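Local coordinates for molybdopterin biosynthesis protein MoaB (Sulfolobus tokodaii, PDB 3IWT) that probably binds molybdopterin and takes part in the biosynthesis of the molybdenum cofactor, at residues G58-P63 against L70-D75; E112-V117 against K162-P167; L120-D125 against V157-K162; I146-P151 against G170-L175. All blocks are in the same frame, centred on the assembly; numbering follows the deposited sequence. Where two conformers were deposited one is given.

Contact 1: G58-P63 against L70-D75; sequences GYSLVP and LKAFTD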
loop_
_atom_site.group_PDB
_atom_site.type_symbol
_atom_site.label_atom_id
_atom_site.label_comp_id
_atom_site.label_asym_id
_atom_site.label_seq_id
_atom_site.Cartn_x
_atom_site.Cartn_y
_atom_site.Cartn_z
ATOM N N GLY A 58 -28.847 8.241 16.480
ATOM C CA GLY A 58 -27.945 9.244 17.000
ATOM C C GLY A 58 -27.453 10.201 15.945
ATOM O O GLY A 58 -27.636 9.963 14.745
ATOM N N TYR A 59 -26.859 11.296 16.407
ATOM C CA TYR A 59 -26.376 12.368 15.523
ATOM C C TYR A 59 -25.256 13.125 16.198
ATOM O O TYR A 59 -25.285 13.324 17.418
ATOM C CB TYR A 59 -27.519 13.336 15.203
ATOM C CG TYR A 59 -27.103 14.659 14.547
ATOM C CD1 TYR A 59 -26.714 14.714 13.204
ATOM C CD2 TYR A 59 -27.163 15.862 15.259
ATOM C CE1 TYR A 59 -26.344 15.919 12.600
ATOM C CE2 TYR A 59 -26.808 17.082 14.655
ATOM C CZ TYR A 59 -26.396 17.101 13.332
ATOM O OH TYR A 59 -26.064 18.317 12.752
ATOM N N SER A 60 -24.264 13.540 15.422
ATOM C CA SER A 60 -23.217 14.390 15.944
ATOM C C SER A 60 -22.722 15.363 14.881
ATOM O O SER A 60 -22.872 15.121 13.670
ATOM C CB SER A 60 -22.062 13.552 16.494
ATOM O OG SER A 60 -21.479 12.770 15.475
ATOM N N LEU A 61 -22.159 16.471 15.345
ATOM C CA LEU A 61 -21.630 17.501 14.477
ATOM C C LEU A 61 -20.210 17.778 14.908
ATOM O O LEU A 61 -19.953 18.019 16.085
ATOM C CB LEU A 61 -22.494 18.760 14.561
ATOM C CG LEU A 61 -21.949 20.072 13.981
ATOM C CD1 LEU A 61 -21.741 19.936 12.512
ATOM C CD2 LEU A 61 -22.873 21.254 14.310
ATOM N N VAL A 62 -19.289 17.705 13.950
ATOM C CA VAL A 62 -17.855 17.873 14.202
ATOM C C VAL A 62 -17.244 18.750 13.102
ATOM O O VAL A 62 -17.797 18.822 11.998
ATOM C CB VAL A 62 -17.124 16.505 14.304
ATOM C CG1 VAL A 62 -17.579 15.736 15.584
ATOM C CG2 VAL A 62 -17.300 15.650 13.038
ATOM N N PRO A 63 -16.099 19.396 13.382
ATOM C CA PRO A 63 -15.384 20.145 12.356
ATOM C C PRO A 63 -14.436 19.238 11.541
ATOM O O PRO A 63 -14.358 18.024 11.806
ATOM C CB PRO A 63 -14.582 21.142 13.187
ATOM C CG PRO A 63 -14.188 20.377 14.367
ATOM C CD PRO A 63 -15.357 19.428 14.659
ATOM N N LEU A 70 -12.585 11.077 14.098
ATOM C CA LEU A 70 -12.415 9.717 14.623
ATOM C C LEU A 70 -13.314 9.445 15.835
ATOM O O LEU A 70 -13.979 8.417 15.900
ATOM C CB LEU A 70 -10.950 9.446 15.004
ATOM C CG LEU A 70 -9.882 9.369 13.911
ATOM C CD1 LEU A 70 -8.442 9.391 14.536
ATOM C CD2 LEU A 70 -10.121 8.122 13.019
ATOM N N LYS A 71 -13.343 10.370 16.789
ATOM C CA LYS A 71 -14.182 10.217 17.975
ATOM C C LYS A 71 -15.676 10.131 17.623
ATOM O O LYS A 71 -16.388 9.322 18.202
ATOM C CB LYS A 71 -13.988 11.370 18.944
ATOM C CG LYS A 71 -14.775 11.148 20.210
ATOM C CD LYS A 71 -15.030 12.415 20.990
ATOM C CE LYS A 71 -16.036 12.161 22.187
ATOM N NZ LYS A 71 -15.863 10.807 22.810
ATOM N N ALA A 72 -16.145 10.958 16.691
ATOM C CA ALA A 72 -17.554 10.887 16.231
ATOM C C ALA A 72 -17.885 9.501 15.654
ATOM O O ALA A 72 -18.896 8.915 15.979
ATOM C CB ALA A 72 -17.861 11.985 15.200
ATOM N N PHE A 73 -16.992 8.953 14.841
ATOM C CA PHE A 73 -17.205 7.622 14.278
ATOM C C PHE A 73 -17.105 6.478 15.277
ATOM O O PHE A 73 -17.928 5.571 15.235
ATOM C CB PHE A 73 -16.286 7.387 13.066
ATOM C CG PHE A 73 -16.825 7.986 11.783
ATOM C CD1 PHE A 73 -16.603 9.319 11.475
ATOM C CD2 PHE A 73 -17.542 7.213 10.875
ATOM C CE1 PHE A 73 -17.110 9.886 10.283
ATOM C CE2 PHE A 73 -18.024 7.771 9.676
ATOM C CZ PHE A 73 -17.801 9.111 9.393
ATOM N N THR A 74 -16.107 6.511 16.157
ATOM C CA THR A 74 -15.973 5.459 17.184
ATOM C C THR A 74 -17.125 5.474 18.188
ATOM O O THR A 74 -17.580 4.411 18.619
ATOM C CB THR A 74 -14.578 5.475 17.896
ATOM O OG1 THR A 74 -14.340 6.746 18.526
ATOM C CG2 THR A 74 -13.509 5.177 16.896
ATOM N N ASP A 75 -17.591 6.665 18.557
ATOM C CA ASP A 75 -18.766 6.796 19.387
ATOM C C ASP A 75 -19.974 6.095 18.744
ATOM O O ASP A 75 -20.734 5.419 19.436
ATOM C CB ASP A 75 -19.108 8.280 19.658
ATOM C CG ASP A 75 -18.238 8.916 20.771
ATOM O OD1 ASP A 75 -17.423 8.225 21.391
ATOM O OD2 ASP A 75 -18.375 10.144 20.987
HETATM O O HOH W 1 -20.742 10.535 17.139
#

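Contact 2: E112-V117 against K162-P167; sequences EGFSDV and KELILP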
loop_
_atom_site.group_PDB
_atom_site.type_symbol
_atom_site.label_atom_id
_atom_site.label_comp_id
_atom_site.label_asym_id
_atom_site.label_seq_id
_atom_site.Cartn_x
_atom_site.Cartn_y
_atom_site.Cartn_z
ATOM N N GLU A 112 -15.727 -0.984 -2.703
ATOM C CA GLU A 112 -14.873 -0.283 -3.637
ATOM C C GLU A 112 -15.703 0.452 -4.691
ATOM O O GLU A 112 -15.420 1.624 -5.023
ATOM C CB GLU A 112 -13.907 -1.278 -4.314
ATOM C CG GLU A 112 -13.009 -2.057 -3.311
ATOM C CD GLU A 112 -12.116 -3.105 -3.972
ATOM O OE1 GLU A 112 -12.174 -3.296 -5.205
ATOM O OE2 GLU A 112 -11.328 -3.743 -3.248
ATOM N N GLY A 113 -16.737 -0.229 -5.187
ATOM C CA GLY A 113 -17.582 0.290 -6.255
ATOM C C GLY A 113 -18.498 1.441 -5.879
ATOM O O GLY A 113 -19.031 2.114 -6.762
ATOM N N PHE A 114 -18.714 1.699 -4.591
ATOM C CA PHE A 114 -19.555 2.824 -4.229
ATOM C C PHE A 114 -18.993 4.139 -4.791
ATOM O O PHE A 114 -19.755 4.969 -5.251
ATOM C CB PHE A 114 -19.773 2.969 -2.708
ATOM C CG PHE A 114 -20.680 4.122 -2.356
ATOM C CD1 PHE A 114 -22.067 3.969 -2.340
ATOM C CD2 PHE A 114 -20.141 5.369 -2.070
ATOM C CE1 PHE A 114 -22.878 5.039 -2.053
ATOM C CE2 PHE A 114 -20.953 6.437 -1.787
ATOM C CZ PHE A 114 -22.314 6.280 -1.777
ATOM N N SER A 115 -17.674 4.333 -4.704
ATOM C CA SER A 115 -17.055 5.580 -5.154
ATOM C C SER A 115 -17.305 5.869 -6.653
ATOM O O SER A 115 -17.764 6.957 -7.013
ATOM C CB SER A 115 -15.555 5.613 -4.824
ATOM O OG SER A 115 -14.907 4.432 -5.252
ATOM N N ASP A 116 -17.015 4.910 -7.523
ATOM C CA ASP A 116 -17.235 5.135 -8.961
ATOM C C ASP A 116 -18.699 5.150 -9.399
ATOM O O ASP A 116 -19.092 5.927 -10.287
ATOM C CB ASP A 116 -16.366 4.181 -9.827
ATOM C CG ASP A 116 -16.506 2.736 -9.439
ATOM O OD1 ASP A 116 -15.798 2.338 -8.490
ATOM O OD2 ASP A 116 -17.319 2.004 -10.067
ATOM N N VAL A 117 -19.532 4.305 -8.785
ATOM C CA VAL A 117 -20.957 4.322 -9.099
ATOM C C VAL A 117 -21.622 5.636 -8.632
ATOM O O VAL A 117 -22.481 6.176 -9.330
ATOM C CB VAL A 117 -21.686 3.084 -8.573
ATOM C CG1 VAL A 117 -23.201 3.184 -8.898
ATOM C CG2 VAL A 117 -21.079 1.820 -9.181
ATOM N N LYS A 162 -31.221 8.392 -2.430
ATOM C CA LYS A 162 -32.267 7.895 -3.298
ATOM C C LYS A 162 -31.799 6.847 -4.303
ATOM O O LYS A 162 -32.482 5.843 -4.515
ATOM C CB LYS A 162 -32.919 9.056 -4.058
ATOM C CG LYS A 162 -33.630 10.048 -3.169
ATOM C CD LYS A 162 -34.362 11.042 -4.045
ATOM C CE LYS A 162 -35.137 12.056 -3.280
ATOM N NZ LYS A 162 -35.909 12.927 -4.296
ATOM N N GLU A 163 -30.625 7.060 -4.896
ATOM C CA GLU A 163 -30.196 6.198 -5.972
ATOM C C GLU A 163 -29.373 5.001 -5.493
ATOM O O GLU A 163 -29.470 3.933 -6.084
ATOM C CB GLU A 163 -29.455 7.027 -7.022
ATOM C CG GLU A 163 -30.296 8.195 -7.553
ATOM C CD GLU A 163 -31.650 7.747 -8.041
ATOM O OE1 GLU A 163 -31.716 6.768 -8.806
ATOM O OE2 GLU A 163 -32.657 8.346 -7.639
ATOM N N LEU A 164 -28.592 5.155 -4.407
ATOM C CA LEU A 164 -27.655 4.108 -3.995
ATOM C C LEU A 164 -27.838 3.484 -2.605
ATOM O O LEU A 164 -27.694 2.277 -2.460
ATOM C CB LEU A 164 -26.220 4.649 -4.100
ATOM C CG LEU A 164 -25.813 5.168 -5.486
ATOM C CD1 LEU A 164 -24.338 5.540 -5.457
ATOM C CD2 LEU A 164 -26.070 4.145 -6.571
ATOM N N ILE A 165 -28.152 4.294 -1.599
ATOM C CA ILE A 165 -28.253 3.794 -0.234
ATOM C C ILE A 165 -29.609 3.133 0.027
ATOM O O ILE A 165 -29.668 1.952 0.388
ATOM C CB ILE A 165 -27.937 4.909 0.803
ATOM C CG1 ILE A 165 -26.524 5.459 0.546
ATOM C CG2 ILE A 165 -28.144 4.398 2.227
ATOM C CD1 ILE A 165 -26.105 6.562 1.506
ATOM N N LEU A 166 -30.698 3.870 -0.155
ATOM C CA LEU A 166 -32.029 3.316 0.148
ATOM C C LEU A 166 -32.318 1.985 -0.576
ATOM O O LEU A 166 -32.813 1.055 0.049
ATOM C CB LEU A 166 -33.143 4.357 -0.095
ATOM C CG LEU A 166 -33.116 5.568 0.868
ATOM C CD1 LEU A 166 -34.149 6.635 0.466
ATOM C CD2 LEU A 166 -33.309 5.174 2.344
ATOM N N PRO A 167 -32.006 1.877 -1.885
ATOM C CA PRO A 167 -32.317 0.628 -2.614
ATOM C C PRO A 167 -31.520 -0.633 -2.255
ATOM O O PRO A 167 -32.028 -1.744 -2.455
ATOM C CB PRO A 167 -32.039 1.008 -4.081
ATOM C CG PRO A 167 -32.075 2.493 -4.105
ATOM C CD PRO A 167 -31.460 2.888 -2.808
#

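Contact 3: L120-D125 against V157-K162; sequences LVSFND and VKLALK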
loop_
_atom_site.group_PDB
_atom_site.type_symbol
_atom_site.label_atom_id
_atom_site.label_comp_id
_atom_site.label_asym_id
_atom_site.label_seq_id
_atom_site.Cartn_x
_atom_site.Cartn_y
_atom_site.Cartn_z
ATOM N N LEU A 120 -20.706 8.060 -11.190
ATOM C CA LEU A 120 -21.493 7.796 -12.409
ATOM C C LEU A 120 -22.868 8.510 -12.367
ATOM O O LEU A 120 -23.237 9.235 -13.293
ATOM C CB LEU A 120 -21.640 6.265 -12.610
ATOM C CG LEU A 120 -22.477 5.657 -13.750
ATOM C CD1 LEU A 120 -22.221 4.155 -13.728
ATOM C CD2 LEU A 120 -23.975 5.903 -13.608
ATOM N N VAL A 121 -23.622 8.298 -11.295
ATOM C CA VAL A 121 -24.922 8.944 -11.142
ATOM C C VAL A 121 -24.789 10.473 -10.983
ATOM O O VAL A 121 -25.637 11.224 -11.474
ATOM C CB VAL A 121 -25.758 8.302 -10.013
ATOM C CG1 VAL A 121 -25.934 6.785 -10.263
ATOM C CG2 VAL A 121 -25.131 8.550 -8.689
ATOM N N SER A 122 -23.715 10.927 -10.345
ATOM C CA SER A 122 -23.409 12.365 -10.212
ATOM C C SER A 122 -23.120 13.003 -11.553
ATOM O O SER A 122 -23.689 14.078 -11.899
ATOM C CB SER A 122 -22.203 12.574 -9.282
ATOM O OG SER A 122 -22.560 12.269 -7.941
ATOM N N PHE A 123 -22.306 12.321 -12.362
ATOM C CA PHE A 123 -22.017 12.787 -13.737
ATOM C C PHE A 123 -23.283 13.006 -14.573
ATOM O O PHE A 123 -23.330 13.908 -15.426
ATOM C CB PHE A 123 -21.108 11.804 -14.480
ATOM C CG PHE A 123 -20.624 12.320 -15.824
ATOM C CD1 PHE A 123 -19.552 13.196 -15.907
ATOM C CD2 PHE A 123 -21.281 11.964 -16.985
ATOM C CE1 PHE A 123 -19.135 13.710 -17.150
ATOM C CE2 PHE A 123 -20.864 12.454 -18.235
ATOM C CZ PHE A 123 -19.797 13.320 -18.304
ATOM N N ASN A 124 -24.275 12.140 -14.371
ATOM C CA ASN A 124 -25.555 12.265 -15.036
ATOM C C ASN A 124 -26.381 13.444 -14.590
ATOM O O ASN A 124 -27.286 13.817 -15.293
ATOM C CB ASN A 124 -26.434 11.033 -14.835
ATOM C CG ASN A 124 -25.938 9.847 -15.583
ATOM O OD1 ASN A 124 -25.229 9.971 -16.575
ATOM N ND2 ASN A 124 -26.341 8.662 -15.129
ATOM N N ASP A 125 -26.108 14.033 -13.437
ATOM C CA ASP A 125 -26.857 15.239 -13.088
ATOM C C ASP A 125 -26.383 16.414 -13.951
ATOM O O ASP A 125 -25.220 16.768 -13.879
ATOM C CB ASP A 125 -26.683 15.565 -11.633
ATOM C CG ASP A 125 -27.542 16.706 -11.193
ATOM O OD1 ASP A 125 -27.737 17.691 -11.931
ATOM O OD2 ASP A 125 -28.043 16.594 -10.088
ATOM N N VAL A 157 -26.096 14.528 -1.297
ATOM C CA VAL A 157 -26.579 13.645 -0.272
ATOM C C VAL A 157 -27.916 13.026 -0.673
ATOM O O VAL A 157 -28.118 11.813 -0.561
ATOM C CB VAL A 157 -26.654 14.407 1.074
ATOM C CG1 VAL A 157 -27.459 13.676 2.045
ATOM C CG2 VAL A 157 -25.230 14.687 1.637
ATOM N N LYS A 158 -28.808 13.860 -1.186
ATOM C CA LYS A 158 -30.106 13.401 -1.674
ATOM C C LYS A 158 -29.906 12.342 -2.768
ATOM O O LYS A 158 -30.549 11.294 -2.749
ATOM C CB LYS A 158 -30.909 14.591 -2.175
ATOM C CG LYS A 158 -32.340 14.308 -2.527
ATOM C CD LYS A 158 -33.025 15.503 -3.152
ATOM C CE LYS A 158 -33.341 16.597 -2.159
ATOM N NZ LYS A 158 -34.449 17.483 -2.696
ATOM N N LEU A 159 -29.006 12.615 -3.710
ATOM C CA LEU A 159 -28.712 11.690 -4.797
ATOM C C LEU A 159 -28.199 10.350 -4.298
ATOM O O LEU A 159 -28.633 9.315 -4.781
ATOM C CB LEU A 159 -27.653 12.298 -5.726
ATOM C CG LEU A 159 -27.330 11.548 -7.035
ATOM C CD1 LEU A 159 -28.555 11.526 -7.962
ATOM C CD2 LEU A 159 -26.131 12.181 -7.725
ATOM N N ALA A 160 -27.239 10.373 -3.363
ATOM C CA ALA A 160 -26.659 9.165 -2.803
ATOM C C ALA A 160 -27.736 8.348 -2.113
ATOM O O ALA A 160 -27.836 7.147 -2.334
ATOM C CB ALA A 160 -25.525 9.520 -1.810
ATOM N N LEU A 161 -28.559 9.002 -1.294
ATOM C CA LEU A 161 -29.630 8.289 -0.595
ATOM C C LEU A 161 -30.660 7.620 -1.507
ATOM O O LEU A 161 -30.974 6.437 -1.346
ATOM C CB LEU A 161 -30.343 9.223 0.371
ATOM C CG LEU A 161 -29.633 9.479 1.698
ATOM C CD1 LEU A 161 -30.189 10.789 2.277
ATOM C CD2 LEU A 161 -29.848 8.287 2.646
ATOM N N LYS A 162 -31.221 8.392 -2.430
ATOM C CA LYS A 162 -32.267 7.895 -3.298
ATOM C C LYS A 162 -31.799 6.847 -4.303
ATOM O O LYS A 162 -32.482 5.843 -4.515
ATOM C CB LYS A 162 -32.919 9.056 -4.058
ATOM C CG LYS A 162 -33.630 10.048 -3.169
ATOM C CD LYS A 162 -34.362 11.042 -4.045
ATOM C CE LYS A 162 -35.137 12.056 -3.280
ATOM N NZ LYS A 162 -35.909 12.927 -4.296
#

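Contact 4: I146-P151 against G170-L175; sequences IVYLLP and GHLVYL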
loop_
_atom_site.group_PDB
_atom_site.type_symbol
_atom_site.label_atom_id
_atom_site.label_comp_id
_atom_site.label_asym_id
_atom_site.label_seq_id
_atom_site.Cartn_x
_atom_site.Cartn_y
_atom_site.Cartn_z
ATOM N N ILE A 146 -22.331 -0.828 8.234
ATOM C CA ILE A 146 -22.018 -0.207 6.962
ATOM C C ILE A 146 -21.756 1.279 7.237
ATOM O O ILE A 146 -22.368 1.887 8.122
ATOM C CB ILE A 146 -23.192 -0.346 5.965
ATOM C CG1 ILE A 146 -23.660 -1.813 5.863
ATOM C CG2 ILE A 146 -22.814 0.231 4.576
ATOM C CD1 ILE A 146 -22.533 -2.861 5.676
ATOM N N VAL A 147 -20.834 1.860 6.481
ATOM C CA VAL A 147 -20.499 3.258 6.645
ATOM C C VAL A 147 -20.511 3.922 5.274
ATOM O O VAL A 147 -19.895 3.400 4.348
ATOM C CB VAL A 147 -19.100 3.439 7.282
ATOM C CG1 VAL A 147 -18.743 4.935 7.366
ATOM C CG2 VAL A 147 -18.997 2.713 8.678
ATOM N N TYR A 148 -21.217 5.053 5.157
ATOM C CA TYR A 148 -21.248 5.840 3.926
ATOM C C TYR A 148 -20.691 7.220 4.241
ATOM O O TYR A 148 -21.180 7.899 5.146
ATOM C CB TYR A 148 -22.654 5.973 3.357
ATOM C CG TYR A 148 -23.296 4.693 2.845
ATOM C CD1 TYR A 148 -23.074 4.255 1.552
ATOM C CD2 TYR A 148 -24.175 3.945 3.652
ATOM C CE1 TYR A 148 -23.687 3.087 1.076
ATOM C CE2 TYR A 148 -24.763 2.779 3.193
ATOM C CZ TYR A 148 -24.546 2.363 1.895
ATOM O OH TYR A 148 -25.161 1.206 1.438
ATOM N N LEU A 149 -19.659 7.614 3.498
ATOM C CA LEU A 149 -19.053 8.921 3.623
ATOM C C LEU A 149 -19.485 9.770 2.442
ATOM O O LEU A 149 -18.993 9.608 1.324
ATOM C CB LEU A 149 -17.519 8.806 3.655
ATOM C CG LEU A 149 -16.881 7.811 4.624
ATOM C CD1 LEU A 149 -15.322 7.803 4.446
ATOM C CD2 LEU A 149 -17.311 8.105 6.093
ATOM N N LEU A 150 -20.419 10.684 2.690
ATOM C CA LEU A 150 -21.035 11.468 1.628
ATOM C C LEU A 150 -20.523 12.907 1.549
ATOM O O LEU A 150 -20.037 13.441 2.533
ATOM C CB LEU A 150 -22.551 11.481 1.802
ATOM C CG LEU A 150 -23.256 10.117 1.910
ATOM C CD1 LEU A 150 -24.839 10.285 2.022
ATOM C CD2 LEU A 150 -22.817 9.171 0.713
ATOM N N PRO A 151 -20.708 13.558 0.387
ATOM C CA PRO A 151 -20.348 14.985 0.298
ATOM C C PRO A 151 -21.170 15.945 1.176
ATOM O O PRO A 151 -22.229 15.571 1.744
ATOM C CB PRO A 151 -20.546 15.320 -1.186
ATOM C CG PRO A 151 -20.592 13.960 -1.897
ATOM C CD PRO A 151 -21.264 13.060 -0.891
ATOM N N GLY A 170 -30.398 -2.483 2.724
ATOM C CA GLY A 170 -31.013 -3.639 3.378
ATOM C C GLY A 170 -30.294 -4.938 3.062
ATOM O O GLY A 170 -29.896 -5.668 3.964
ATOM N N HIS A 171 -30.113 -5.209 1.771
ATOM C CA HIS A 171 -29.429 -6.424 1.300
ATOM C C HIS A 171 -27.958 -6.459 1.713
ATOM O O HIS A 171 -27.415 -7.513 2.066
ATOM C CB HIS A 171 -29.541 -6.556 -0.235
ATOM C CG HIS A 171 -28.795 -7.732 -0.795
ATOM N ND1 HIS A 171 -27.764 -7.597 -1.702
ATOM C CD2 HIS A 171 -28.911 -9.060 -0.550
ATOM C CE1 HIS A 171 -27.278 -8.795 -1.994
ATOM N NE2 HIS A 171 -27.957 -9.698 -1.308
ATOM N N LEU A 172 -27.309 -5.310 1.683
ATOM C CA LEU A 172 -25.923 -5.209 2.130
ATOM C C LEU A 172 -25.743 -5.536 3.626
ATOM O O LEU A 172 -24.834 -6.291 4.010
ATOM C CB LEU A 172 -25.430 -3.801 1.815
ATOM C CG LEU A 172 -23.981 -3.414 2.007
ATOM C CD1 LEU A 172 -22.962 -4.375 1.335
ATOM C CD2 LEU A 172 -23.871 -1.988 1.447
ATOM N N VAL A 173 -26.602 -4.985 4.475
ATOM C CA VAL A 173 -26.584 -5.340 5.911
ATOM C C VAL A 173 -26.814 -6.852 6.133
ATOM O O VAL A 173 -26.096 -7.509 6.922
ATOM C CB VAL A 173 -27.629 -4.523 6.716
ATOM C CG1 VAL A 173 -27.843 -5.121 8.116
ATOM C CG2 VAL A 173 -27.216 -3.062 6.812
ATOM N N TYR A 174 -27.831 -7.388 5.457
ATOM C CA TYR A 174 -28.112 -8.823 5.474
ATOM C C TYR A 174 -26.839 -9.620 5.100
ATOM O O TYR A 174 -26.409 -10.526 5.811
ATOM C CB TYR A 174 -29.275 -9.187 4.511
ATOM C CG TYR A 174 -29.257 -10.664 4.188
ATOM C CD1 TYR A 174 -29.842 -11.588 5.044
ATOM C CD2 TYR A 174 -28.564 -11.140 3.069
ATOM C CE1 TYR A 174 -29.764 -12.955 4.788
ATOM C CE2 TYR A 174 -28.480 -12.499 2.795
ATOM C CZ TYR A 174 -29.077 -13.404 3.658
ATOM O OH TYR A 174 -28.992 -14.759 3.390
ATOM N N LEU A 175 -26.247 -9.246 3.973
ATOM C CA LEU A 175 -25.116 -9.960 3.388
ATOM C C LEU A 175 -23.909 -9.993 4.335
ATOM O O LEU A 175 -23.316 -11.038 4.583
ATOM C CB LEU A 175 -24.742 -9.274 2.078
ATOM C CG LEU A 175 -23.968 -10.004 1.007
ATOM C CD1 LEU A 175 -24.449 -11.416 0.803
ATOM C CD2 LEU A 175 -24.115 -9.169 -0.273
#

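Contact 1: G58-P63 against L70-D75
Two side chains of strand 58-62, Ser60 and Val62, meet one methyl group of helix 70-75, that of Ala72. The apolar part is a single touch: Val62 CG1 lies 3.8 Å from Ala72 CB. CG1 stands beside the backbone N of Val62 and anti to its carbonyl carbon (chi1 -68°), which turns this branch to the helix. The second touch is polar against apolar, with Ser60 OG 3.7 Å from the same Ala72 CB. With only a methyl at the point of closest approach, the backbones come near each other, and the CA atoms of Ser60 and Ala72 are 6.7 Å apart. This is the opening half of a beta-alpha-beta crossover: strand 55-62, at the edge of the chain's own sheet, leads into helix 66-77, which carries the chain past strand 17-23 to strand 84-88. The hydrogen-bonded link runs through water. One molecule lies 2.9 Å from Ser60 OG and donates to Ala72 O at 2.7 Å, so the serine hydroxyl reaches the helix carbonyl indirectly. Along the helix, Lys71 NZ forms a salt bridge with Asp75 OD2 one turn on, at 3.2 Å. Beyond them lies the second subunit, where Thr74 OG1 is hydrogen-bonded to Thr74 OG1 of that chain and Leu70 packs on its Leu106.

Contact 2: E112-V117 against K162-P167
Phe114 is the first residue of helix 112-117 to reach helix 162-167, and it does so with one corner of its ring. CG lies anti to the backbone N (chi1 -178°), which swings the ring out from the helix until Phe114 CE1 is 3.7 Å from Leu164 CD1. Phe114 CE1 is also 3.9 Å from Leu164 CB, so the ring corner rests along the leucine chain and not against one methyl alone. Ile165 CG1 is a looser neighbour of Phe114 CE1, at 4.5 Å. One turn further on, Val117 supplies the other touch: Val117 CG1 meets Leu164 CD2 at 3.8 Å. Leu164 thus divides its two methyls, CD1 to the phenylalanine and CD2 to the valine. No hydrogen bond joins the two segments, and the contact rests on these apolar side chains. The axes are 11.5 Å apart and run nearly antiparallel, at 152°, a gap filled by the Phe114 ring and Val117 from one helix and Leu164 from the other. Helix 162-167 is irregular here, with a wider pi-type turn over 162-165. The third subunit borders the contact: Phe114 makes an edge-to-face pair with its Tyr133, whose OH is also hydrogen-bonded to Leu164 O, and Glu112 and Asp116 form salt bridges with Arg104 and Arg119 of that chain. Within its own chain, Phe114 stacks edge-to-face with Tyr148 and packs on Leu150, while Ile165 touches the same two residues, so both helices border strand 145-150.

Contact 3: L120-D125 against V157-K162
Leu159 reaches from helix 157-162 to Val121 and Ser122 of helix 120-123 and makes every close contact between the two segments. Its CB points at the other helix but stops short of it. A chi1 of -173° extends the side chain further across, and Leu159 CG comes within 4.1 Å of Val121 CG2. At the branch point the two methyls fare differently. Leu159 CD2 does most of the touching, meeting the valine methyl, the serine CA and the serine hydroxyl: it is 3.9 Å from Val121 CG2, 3.7 Å from Ser122 CA and 3.6 Å from Ser122 OG. Leu159 CD1 stands further off, 4.6 Å from Val121 CG2. The valine and leucine side chains pass each other at a slant, without running side by side. Ser122 OG has its polar partners elsewhere. It lies beside its own backbone N and anti to the carbonyl carbon (chi1 -70°), and it is hydrogen-bonded to Phe118 O of the preceding turn and to a bound glycerol, which probably comes from the crystallisation liquor. Its contact with Leu159 is therefore plain packing. Past this point the chain turns, with Asp125 N bonded to Ser122 O at 2.9 Å. Val121 also packs on Phe123 of the third subunit, and Leu120 on Leu120 of the fourth. Leu159 thereby joins two helices in the alpha/beta fold of the probable molybdopterin-binding domain of the MogA/MoaB family: the sheet-packed helix 154-176 and helix 112-123, which also meets the third and fourth subunits.

Contact 4: I146-P151 against G170-L175
Ile146, near the start of strand 145-150, packs against both Leu172 and Val173 of helix 170-175. Ile146 CG1 is 3.9 Å from Val173 CG2. Ile146 CG2 lies 4.0 Å from Leu172 CD2, and Ile146 CD1 is equally far from Leu172 CG, so each carbon beyond CB has a partner. Tyr148 joins from two residues on, its ring approaching Leu172 from the opposite direction. This is helix-on-sheet packing within a beta-alpha unit: strand 145-150 leads into the long helix 154-176, which returns along the sheet and sets its last turns against the beginning of the strand. The axes of the short segments approach to 10.3 Å, at 138° between their N-to-C directions. Cutting Ile146 back to an alanine is likely to open a gap beside Leu172 and Val173, with the contacts to Leu172 CG and CD2 and to Val173 CG2 lost. Leu172, extended toward the strand by its chi1 of -173°, rests further out on Ile111 and on Leu134 of the third subunit. Val173 also packs on Val84 of the neighbouring strand, whereas Ile146 also touches Val176. The strand itself is fixed by backbone bonds of Ile146 to Asp83 and Ile85. The Tyr148 hydroxyl is hydrogen-bonded to Tyr133 OH of the third subunit, and Tyr148 OH lies 3.4 Å from Leu172 CD2.

In the fold
From the N terminus, contact 1 comes first and closes a short loop, tying the edge strand 55-62 to the helix that follows it. Contacts 2 and 3 come later, and both join helix 112-123 to helix 154-176: contact 2 closes the wide loop from 117 to 162, and contact 3, sharing Lys162, closes the loop from 125 to 157 within it. Contact 4 closes the loop from 151 to 170 and crosses both, since strand 145-150 lies inside their loops and residues 170-175 beyond them. Its strand connects the two sides of the fold: Phe73 of contact 1 packs on Val147 and Leu149 from one face of the sheet, while contact 2 backs onto the other.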